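Long-range contacts in polymeric immunoglobulin receptor (Mus musculus, PDB 4NOF), which probably binds polymeric immunoglobulins for transport across epithelia, with its secretory component passing along with them, and is represented here by its second V-type immunoglobulin domain: residues 12-17 against 109-114; 18-23 against 77-82; 36-41 against 89-94. All blocks are in the same frame, centred on the assembly; numbering follows the deposited sequence. Where two conformers were deposited one is given.

The three contacts pair strands of one V-type immunoglobulin sandwich. Contacts 1 and 3 belong to the same five-stranded sheet, where strands 102-111 and 89-95 are neighbours; their centres lie about 18 Å apart and they do not touch. Contact 2 lies in the opposing sheet, its centre about 12 Å from that of contact 1 and about 13 Å from that of contact 3, and it touches both. The Y13 ring of contact 1 rests on strand 21-26, with CE2 3.5 Å from T22 O. I23 CD1 meets L38 CD2 at 3.7 Å in the core. The N-acetylglucosamine on N20 of contact 2 also comes within about 4 Å (nearest atoms) of the K15 side chain.

Contact 1: residues 12-17 against 109-114; sequences VYTKDI and QVLAPE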
loop_
_atom_site.group_PDB
_atom_site.type_symbol
_atom_site.label_atom_id
_atom_site.label_comp_id
_atom_site.label_asym_id
_atom_site.label_seq_id
_atom_site.Cartn_x
_atom_site.Cartn_y
_atom_site.Cartn_z
ATOM N N VAL A 12 8.997 5.636 -3.893
ATOM C CA VAL A 12 8.133 6.413 -4.757
ATOM C C VAL A 12 7.807 5.635 -6.033
ATOM O O VAL A 12 8.698 5.092 -6.686
ATOM C CB VAL A 12 8.802 7.754 -5.160
ATOM C CG1 VAL A 12 7.887 8.552 -6.061
ATOM C CG2 VAL A 12 9.115 8.574 -3.914
ATOM N N TYR A 13 6.516 5.578 -6.365
ATOM C CA TYR A 13 5.995 5.047 -7.611
ATOM C C TYR A 13 5.345 6.193 -8.406
ATOM O O TYR A 13 4.584 6.977 -7.865
ATOM C CB TYR A 13 4.907 3.996 -7.319
ATOM C CG TYR A 13 5.390 2.765 -6.589
ATOM C CD1 TYR A 13 5.395 2.707 -5.215
ATOM C CD2 TYR A 13 5.855 1.652 -7.284
ATOM C CE1 TYR A 13 5.812 1.582 -4.546
ATOM C CE2 TYR A 13 6.289 0.515 -6.615
ATOM C CZ TYR A 13 6.261 0.487 -5.240
ATOM O OH TYR A 13 6.693 -0.630 -4.551
ATOM N N THR A 14 5.640 6.282 -9.703
ATOM C CA THR A 14 5.126 7.354 -10.536
ATOM C C THR A 14 4.388 6.694 -11.705
ATOM O O THR A 14 4.972 5.867 -12.435
ATOM C CB THR A 14 6.288 8.248 -11.062
ATOM O OG1 THR A 14 7.000 8.829 -9.969
ATOM C CG2 THR A 14 5.781 9.372 -11.935
ATOM N N LYS A 15 3.105 6.985 -11.835
ATOM C CA LYS A 15 2.264 6.373 -12.847
ATOM C C LYS A 15 1.338 7.401 -13.501
ATOM O O LYS A 15 0.907 8.360 -12.879
ATOM C CB LYS A 15 1.409 5.280 -12.239
ATOM C CG LYS A 15 2.167 4.072 -11.713
ATOM C CD LYS A 15 2.820 3.234 -12.808
ATOM C CE LYS A 15 3.764 2.211 -12.203
ATOM N NZ LYS A 15 4.403 1.353 -13.239
ATOM N N ASP A 16 1.029 7.179 -14.767
ATOM C CA ASP A 16 -0.008 7.971 -15.438
ATOM C C ASP A 16 -1.417 7.595 -14.988
ATOM O O ASP A 16 -1.702 6.455 -14.648
ATOM C CB ASP A 16 0.078 7.734 -16.948
ATOM C CG ASP A 16 1.215 8.470 -17.599
ATOM O OD1 ASP A 16 1.927 9.269 -16.928
ATOM O OD2 ASP A 16 1.362 8.258 -18.833
ATOM N N ILE A 17 -2.303 8.572 -14.991
ATOM C CA ILE A 17 -3.693 8.349 -14.680
ATOM C C ILE A 17 -4.254 7.213 -15.546
ATOM O O ILE A 17 -3.901 7.077 -16.716
ATOM C CB ILE A 17 -4.512 9.656 -14.833
ATOM C CG1 ILE A 17 -5.920 9.482 -14.274
ATOM C CG2 ILE A 17 -4.558 10.131 -16.271
ATOM C CD1 ILE A 17 -6.578 10.808 -13.979
ATOM N N GLN A 109 2.739 8.862 -6.945
ATOM C CA GLN A 109 2.557 10.054 -7.754
ATOM C C GLN A 109 1.784 9.639 -8.995
ATOM O O GLN A 109 2.189 8.708 -9.712
ATOM C CB GLN A 109 3.929 10.658 -8.106
ATOM C CG GLN A 109 3.816 11.847 -9.062
ATOM C CD GLN A 109 5.175 12.500 -9.325
ATOM O OE1 GLN A 109 5.912 12.094 -10.228
ATOM N NE2 GLN A 109 5.505 13.491 -8.520
ATOM N N VAL A 110 0.642 10.266 -9.193
ATOM C CA VAL A 110 -0.219 10.028 -10.325
ATOM C C VAL A 110 -0.182 11.268 -11.218
ATOM O O VAL A 110 -0.531 12.373 -10.813
ATOM C CB VAL A 110 -1.668 9.711 -9.916
ATOM C CG1 VAL A 110 -2.512 9.422 -11.162
ATOM C CG2 VAL A 110 -1.731 8.534 -8.948
ATOM N N LEU A 111 0.228 11.074 -12.445
ATOM C CA LEU A 111 0.312 12.189 -13.393
ATOM C C LEU A 111 -1.013 12.297 -14.145
ATOM O O LEU A 111 -1.464 11.345 -14.771
ATOM C CB LEU A 111 1.472 11.976 -14.345
ATOM C CG LEU A 111 2.875 12.291 -13.803
ATOM C CD1 LEU A 111 3.406 11.261 -12.840
ATOM C CD2 LEU A 111 3.823 12.429 -14.976
ATOM N N ALA A 112 -1.615 13.455 -14.050
ATOM C CA ALA A 112 -2.974 13.664 -14.519
ATOM C C ALA A 112 -3.057 14.928 -15.373
ATOM O O ALA A 112 -2.240 15.794 -15.235
ATOM C CB ALA A 112 -3.867 13.768 -13.319
ATOM N N PRO A 113 -4.073 15.019 -16.254
ATOM C CA PRO A 113 -4.178 16.125 -17.214
ATOM C C PRO A 113 -4.239 17.514 -16.614
ATOM O O PRO A 113 -4.866 17.731 -15.566
ATOM C CB PRO A 113 -5.487 15.840 -17.960
ATOM C CG PRO A 113 -5.815 14.418 -17.716
ATOM C CD PRO A 113 -5.103 13.987 -16.472
ATOM N N GLU A 114 -3.558 18.436 -17.305
ATOM C CA GLU A 114 -3.561 19.864 -16.994
ATOM C C GLU A 114 -4.889 20.480 -17.416
ATOM O O GLU A 114 -5.490 20.035 -18.400
ATOM C CB GLU A 114 -2.427 20.574 -17.751
ATOM C CG GLU A 114 -1.021 20.081 -17.424
ATOM C CD GLU A 114 -0.483 20.596 -16.103
ATOM O OE1 GLU A 114 -1.283 20.984 -15.219
ATOM O OE2 GLU A 114 0.756 20.615 -15.947
#
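K15 grips strand 102-111 with both of its backbone polar groups: its N donates to Q109 O at 2.9 Å, and its O receives L111 N at 2.8 Å. Before it, Y13 O accepts Q109 N in an almost straight bond (175° at the hydrogen); after it, I17 N reaches L111 O. Q109 and L111 thus each use both N and O, and the backbones run parallel, the pairing of strands A' and G in a V-set domain. Side chains add less. T14 and Q109 lie side by side, pointing the same way, but T14 OG1 makes only a weak bond to Q109 OE1 at 3.5 Å. I17 has CG1 anti to the backbone N (chi1 -170°), and chi2 of 161° extends CD1 onward to A112 CB at 4.1 Å; I17 CG2 touches P113 CD at 3.9 Å, these two side chains crossing at about a right angle. The Y13 side chain leads away from strand 102-111, and its hydroxyl bonds to E24 N; the K15 chain leads away over V21 toward the sugar. Cohesion here comes mainly from four backbone hydrogen bonds, which do not depend on side-chain chemistry; the one polar side-chain link is weak.

Contact 2: residues 18-23 against 77-82; sequences GRNVTI and YVNISH. With NAG (2-acetamido-2-deoxy-beta-D-glucopyranose), chain C.
An N-glycosylation site stands at the start of strand B of the immunoglobulin fold, where the amide of N20 meets that of N79 on strand E. N20 ND2 is joined covalently to C1 of N-acetylglucosamine, and N20 OD1 accepts N79 ND2 at 3.0 Å. The donor stands above the N20 carbonyl plane, 37° out of it, yet OD1 lies in the amide plane of N79. N79 ND2 also donates to T22 OG1 at 2.9 Å, again nearly in its own amide plane. With both N-H groups engaged, the rotation of the N79 amide is fixed, and N79 in turn steadies the carbonyl of the glycosylated amide. N20, V21 and T22 form the N-X-T sequon, so N79 holds its first and last side chains together. The N79 side chain can reach them because its CG is anti to the backbone N (chi1 -174°). Strands B and E pair antiparallel: V21 and I80 form one hydrogen-bonded pair, I23 and V78 the next, with I23 N to V78 O at 2.8 Å. On the face opposite N79 these four side chains turn to the core, where I23 CD1 meets I80 CD1 at 4.0 Å and L38 packs on V78. Beyond the strand ends a water gives a hydrogen to G18 O and accepts one from H82 N, each at 2.9 Å.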
loop_
_atom_site.group_PDB
_atom_site.type_symbol
_atom_site.label_atom_id
_atom_site.label_comp_id
_atom_site.label_asym_id
_atom_site.label_seq_id
_atom_site.Cartn_x
_atom_site.Cartn_y
_atom_site.Cartn_z
ATOM N N GLY A 18 -5.109 6.390 -14.925
ATOM C CA GLY A 18 -5.659 5.174 -15.534
ATOM C C GLY A 18 -4.813 3.924 -15.638
ATOM O O GLY A 18 -5.327 2.885 -16.060
ATOM N N ARG A 19 -3.526 4.000 -15.304
ATOM C CA ARG A 19 -2.641 2.845 -15.317
ATOM C C ARG A 19 -2.775 2.072 -13.961
ATOM O O ARG A 19 -3.662 2.361 -13.161
ATOM C CB ARG A 19 -1.208 3.296 -15.576
ATOM C CG ARG A 19 -1.033 4.067 -16.907
ATOM C CD ARG A 19 -1.579 3.284 -18.096
ATOM N NE ARG A 19 -1.257 3.879 -19.407
ATOM C CZ ARG A 19 -2.084 4.630 -20.140
ATOM N NH1 ARG A 19 -3.308 4.953 -19.703
ATOM N NH2 ARG A 19 -1.681 5.082 -21.326
ATOM N N ASN A 20 -1.967 1.035 -13.794
ATOM C CA ASN A 20 -1.951 0.251 -12.547
ATOM C C ASN A 20 -0.593 0.308 -11.905
ATOM O O ASN A 20 0.406 0.578 -12.561
ATOM C CB ASN A 20 -2.398 -1.198 -12.774
ATOM C CG ASN A 20 -1.308 -2.078 -13.367
ATOM O OD1 ASN A 20 -0.436 -2.611 -12.660
ATOM N ND2 ASN A 20 -1.357 -2.231 -14.693
ATOM N N VAL A 21 -0.554 0.096 -10.595
ATOM C CA VAL A 21 0.686 0.034 -9.861
ATOM C C VAL A 21 0.666 -1.190 -8.976
ATOM O O VAL A 21 -0.375 -1.521 -8.398
ATOM C CB VAL A 21 0.943 1.309 -9.013
ATOM C CG1 VAL A 21 -0.133 1.546 -7.947
ATOM C CG2 VAL A 21 2.306 1.257 -8.378
ATOM N N THR A 22 1.810 -1.847 -8.875
ATOM C CA THR A 22 2.002 -2.914 -7.912
ATOM C C THR A 22 2.931 -2.426 -6.825
ATOM O O THR A 22 4.123 -2.216 -7.045
ATOM C CB THR A 22 2.572 -4.195 -8.551
ATOM O OG1 THR A 22 1.647 -4.656 -9.541
ATOM C CG2 THR A 22 2.765 -5.275 -7.467
ATOM N N ILE A 23 2.377 -2.231 -5.627
ATOM C CA ILE A 23 3.124 -1.758 -4.451
ATOM C C ILE A 23 3.722 -2.966 -3.721
ATOM O O ILE A 23 3.017 -3.913 -3.436
ATOM C CB ILE A 23 2.185 -0.989 -3.487
ATOM C CG1 ILE A 23 1.611 0.252 -4.168
ATOM C CG2 ILE A 23 2.906 -0.621 -2.185
ATOM C CD1 ILE A 23 0.492 0.918 -3.398
ATOM N N TYR A 77 2.105 -7.885 -1.767
ATOM C CA TYR A 77 1.897 -6.941 -2.843
ATOM C C TYR A 77 0.478 -6.449 -2.822
ATOM O O TYR A 77 -0.437 -7.185 -2.475
ATOM C CB TYR A 77 2.188 -7.542 -4.201
ATOM C CG TYR A 77 3.574 -8.106 -4.346
ATOM C CD1 TYR A 77 4.646 -7.285 -4.716
ATOM C CD2 TYR A 77 3.830 -9.434 -4.039
ATOM C CE1 TYR A 77 5.941 -7.811 -4.843
ATOM C CE2 TYR A 77 5.134 -9.959 -4.154
ATOM C CZ TYR A 77 6.165 -9.151 -4.560
ATOM O OH TYR A 77 7.456 -9.686 -4.669
ATOM N N VAL A 78 0.312 -5.175 -3.173
ATOM C CA VAL A 78 -1.009 -4.631 -3.467
ATOM C C VAL A 78 -1.031 -4.003 -4.844
ATOM O O VAL A 78 -0.268 -3.079 -5.124
ATOM C CB VAL A 78 -1.454 -3.590 -2.419
ATOM C CG1 VAL A 78 -2.824 -3.054 -2.774
ATOM C CG2 VAL A 78 -1.466 -4.220 -1.028
ATOM N N ASN A 79 -1.858 -4.547 -5.731
ATOM C CA ASN A 79 -2.026 -3.946 -7.030
ATOM C C ASN A 79 -3.189 -3.020 -6.959
ATOM O O ASN A 79 -4.238 -3.403 -6.480
ATOM C CB ASN A 79 -2.251 -4.976 -8.145
ATOM C CG ASN A 79 -2.268 -4.317 -9.525
ATOM O OD1 ASN A 79 -3.326 -4.039 -10.041
ATOM N ND2 ASN A 79 -1.103 -3.985 -10.059
ATOM N N ILE A 80 -3.009 -1.791 -7.424
ATOM C CA ILE A 80 -4.121 -0.876 -7.582
ATOM C C ILE A 80 -4.246 -0.504 -9.037
ATOM O O ILE A 80 -3.298 0.013 -9.632
ATOM C CB ILE A 80 -3.974 0.409 -6.725
ATOM C CG1 ILE A 80 -3.785 0.075 -5.244
ATOM C CG2 ILE A 80 -5.189 1.302 -6.881
ATOM C CD1 ILE A 80 -3.307 1.234 -4.439
ATOM N N SER A 81 -5.407 -0.792 -9.603
ATOM C CA SER A 81 -5.652 -0.496 -11.023
ATOM C C SER A 81 -6.524 0.751 -11.234
ATOM O O SER A 81 -7.123 1.277 -10.313
ATOM C CB SER A 81 -6.296 -1.699 -11.684
ATOM O OG SER A 81 -7.545 -1.981 -11.110
ATOM N N HIS A 82 -6.598 1.199 -12.484
ATOM C CA HIS A 82 -7.428 2.340 -12.857
ATOM C C HIS A 82 -7.141 3.546 -11.977
ATOM O O HIS A 82 -8.036 4.163 -11.411
ATOM C CB HIS A 82 -8.916 1.954 -12.783
ATOM C CG HIS A 82 -9.273 0.815 -13.689
ATOM N ND1 HIS A 82 -9.723 -0.402 -13.221
ATOM C CD2 HIS A 82 -9.180 0.686 -15.035
ATOM C CE1 HIS A 82 -9.920 -1.220 -14.243
ATOM N NE2 HIS A 82 -9.594 -0.587 -15.354
HETATM C C1 NAG C . -0.413 -3.022 -15.458
HETATM C C2 NAG C . -0.983 -3.577 -16.758
HETATM C C3 NAG C . 0.082 -4.381 -17.494
HETATM C C4 NAG C . 1.355 -3.562 -17.676
HETATM C C5 NAG C . 1.806 -3.003 -16.328
HETATM C C6 NAG C . 3.008 -2.075 -16.452
HETATM C C7 NAG C . -3.410 -3.952 -16.643
HETATM C C8 NAG C . -4.535 -4.912 -16.358
HETATM N N2 NAG C . -2.157 -4.397 -16.510
HETATM O O3 NAG C . -0.416 -4.766 -18.756
HETATM O O4 NAG C . 2.363 -4.384 -18.238
HETATM O O5 NAG C . 0.749 -2.263 -15.755
HETATM O O6 NAG C . 3.688 -2.045 -15.217
HETATM O O7 NAG C . -3.684 -2.809 -16.985
HETATM O O HOH W 1 -5.485 0.187 -14.910
#

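Contact 3: residues 36-41 against 89-94; sequences KSLCKK and GLYICQ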
loop_
_atom_site.group_PDB
_atom_site.type_symbol
_atom_site.label_atom_id
_atom_site.label_comp_id
_atom_site.label_asym_id
_atom_site.label_seq_id
_atom_site.Cartn_x
_atom_site.Cartn_y
_atom_site.Cartn_z
ATOM N N LYS A 36 -1.923 -8.369 7.123
ATOM C CA LYS A 36 -1.198 -7.569 6.153
ATOM C C LYS A 36 -2.148 -6.509 5.672
ATOM O O LYS A 36 -3.279 -6.814 5.392
ATOM C CB LYS A 36 -0.751 -8.377 4.934
ATOM C CG LYS A 36 0.021 -9.695 5.180
ATOM C CD LYS A 36 1.226 -9.529 6.028
ATOM C CE LYS A 36 2.048 -10.852 6.053
ATOM N NZ LYS A 36 1.276 -12.045 6.528
ATOM N N SER A 37 -1.687 -5.263 5.575
ATOM C CA SER A 37 -2.601 -4.174 5.215
ATOM C C SER A 37 -1.862 -3.092 4.451
ATOM O O SER A 37 -0.644 -2.937 4.572
ATOM C CB SER A 37 -3.249 -3.565 6.466
ATOM O OG SER A 37 -2.335 -2.890 7.309
ATOM N N LEU A 38 -2.636 -2.337 3.675
ATOM C CA LEU A 38 -2.184 -1.065 3.122
ATOM C C LEU A 38 -3.165 0.005 3.559
ATOM O O LEU A 38 -4.390 -0.193 3.476
ATOM C CB LEU A 38 -2.130 -1.123 1.590
ATOM C CG LEU A 38 -1.566 0.095 0.838
ATOM C CD1 LEU A 38 -0.074 0.231 1.083
ATOM C CD2 LEU A 38 -1.877 0.019 -0.654
ATOM N N CYS A 39 -2.634 1.131 4.033
ATOM C CA CYS A 39 -3.469 2.278 4.351
ATOM C C CYS A 39 -2.928 3.554 3.708
ATOM O O CYS A 39 -1.757 3.628 3.320
ATOM C CB CYS A 39 -3.602 2.462 5.859
ATOM S SG CYS A 39 -2.093 2.857 6.753
ATOM N N LYS A 40 -3.812 4.540 3.582
ATOM C CA LYS A 40 -3.484 5.801 2.920
ATOM C C LYS A 40 -3.405 6.881 3.977
ATOM O O LYS A 40 -4.316 7.037 4.789
ATOM C CB LYS A 40 -4.527 6.169 1.862
ATOM C CG LYS A 40 -4.101 7.372 1.007
ATOM C CD LYS A 40 -5.012 7.613 -0.163
ATOM C CE LYS A 40 -4.457 8.581 -1.220
ATOM N NZ LYS A 40 -4.211 9.911 -0.691
ATOM N N LYS A 41 -2.339 7.645 3.970
ATOM C CA LYS A 41 -2.215 8.740 4.938
ATOM C C LYS A 41 -3.138 9.942 4.718
ATOM O O LYS A 41 -3.354 10.421 3.589
ATOM C CB LYS A 41 -0.797 9.251 4.966
ATOM C CG LYS A 41 0.178 8.270 5.563
ATOM C CD LYS A 41 1.223 8.966 6.414
ATOM C CE LYS A 41 2.608 8.441 6.073
ATOM N NZ LYS A 41 3.667 8.865 7.021
ATOM N N GLY A 89 -0.579 10.088 -3.276
ATOM C CA GLY A 89 -0.196 10.482 -1.936
ATOM C C GLY A 89 0.553 9.373 -1.216
ATOM O O GLY A 89 0.988 8.382 -1.824
ATOM N N LEU A 90 0.692 9.563 0.093
ATOM C CA LEU A 90 1.443 8.629 0.934
ATOM C C LEU A 90 0.573 7.491 1.416
ATOM O O LEU A 90 -0.593 7.697 1.762
ATOM C CB LEU A 90 2.003 9.335 2.180
ATOM C CG LEU A 90 3.138 10.333 1.884
ATOM C CD1 LEU A 90 3.395 11.221 3.108
ATOM C CD2 LEU A 90 4.394 9.628 1.409
ATOM N N TYR A 91 1.183 6.300 1.447
ATOM C CA TYR A 91 0.588 5.077 1.956
ATOM C C TYR A 91 1.587 4.404 2.895
ATOM O O TYR A 91 2.789 4.672 2.888
ATOM C CB TYR A 91 0.277 4.107 0.825
ATOM C CG TYR A 91 -0.778 4.532 -0.176
ATOM C CD1 TYR A 91 -0.526 5.502 -1.154
ATOM C CD2 TYR A 91 -2.018 3.885 -0.210
ATOM C CE1 TYR A 91 -1.486 5.832 -2.066
ATOM C CE2 TYR A 91 -2.971 4.202 -1.153
ATOM C CZ TYR A 91 -2.715 5.191 -2.071
ATOM O OH TYR A 91 -3.702 5.502 -3.025
ATOM N N ILE A 92 1.069 3.515 3.722
ATOM C CA ILE A 92 1.877 2.697 4.617
ATOM C C ILE A 92 1.473 1.239 4.448
ATOM O O ILE A 92 0.274 0.899 4.573
ATOM C CB ILE A 92 1.751 3.110 6.114
ATOM C CG1 ILE A 92 2.195 4.551 6.337
ATOM C CG2 ILE A 92 2.619 2.209 6.952
ATOM C CD1 ILE A 92 1.925 5.049 7.761
ATOM N N CYS A 93 2.461 0.411 4.135
ATOM C CA CYS A 93 2.344 -1.069 4.200
ATOM C C CYS A 93 2.537 -1.469 5.622
ATOM O O CYS A 93 3.468 -0.956 6.277
ATOM C CB CYS A 93 3.489 -1.744 3.489
ATOM S SG CYS A 93 3.636 -1.457 1.742
ATOM N N GLN A 94 1.734 -2.409 6.101
ATOM C CA GLN A 94 1.973 -2.941 7.451
ATOM C C GLN A 94 1.794 -4.436 7.482
ATOM O O GLN A 94 0.835 -4.984 6.911
ATOM C CB GLN A 94 1.037 -2.293 8.454
ATOM C CG GLN A 94 1.373 -2.601 9.912
ATOM C CD GLN A 94 0.599 -1.740 10.904
ATOM O OE1 GLN A 94 0.702 -0.523 10.886
ATOM N NE2 GLN A 94 -0.153 -2.374 11.792
HETATM O O HOH W 2 -1.257 -0.394 6.727
HETATM O O HOH W 3 -1.916 10.237 1.308
#
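K40 places CG anti to its backbone N (chi1 -171°), while Y91 sets CG anti to its carbonyl carbon (chi1 -65°), which brings K40 CG over one face of the Y91 ring, toward its rim, with CD and CE passing on to CZ and OH. K40 CG makes a CH-pi contact 4.1 Å from the ring centroid, and CE lies 3.6 Å from Y91 OH. At the ring's CD2 atom, L38 CD2 packs at 3.9 Å. The hydroxyl bonds to D87 O, four residues back, forming the tyrosine corner of strand F, and to Y60 OH. An alanine at Y91 would probably leave D87 O without its hydroxyl partner and open a gap beside L38 and the K40 chain. L38 CD1 approaches C93 SG at 4.1 Å, in the canonical disulfide to C25 that ties the sheets together. Strands C and F pair antiparallel through five backbone bonds, ending with K41 N to L90 O at 2.8 Å. L90 O takes a second hydrogen from a water that also donates to K41 O and accepts from K40 NZ. K40 is thus amphipathic in use: its methylenes line the tyrosine, while its ammonium hydrogen-bonds to this water and to A88 O.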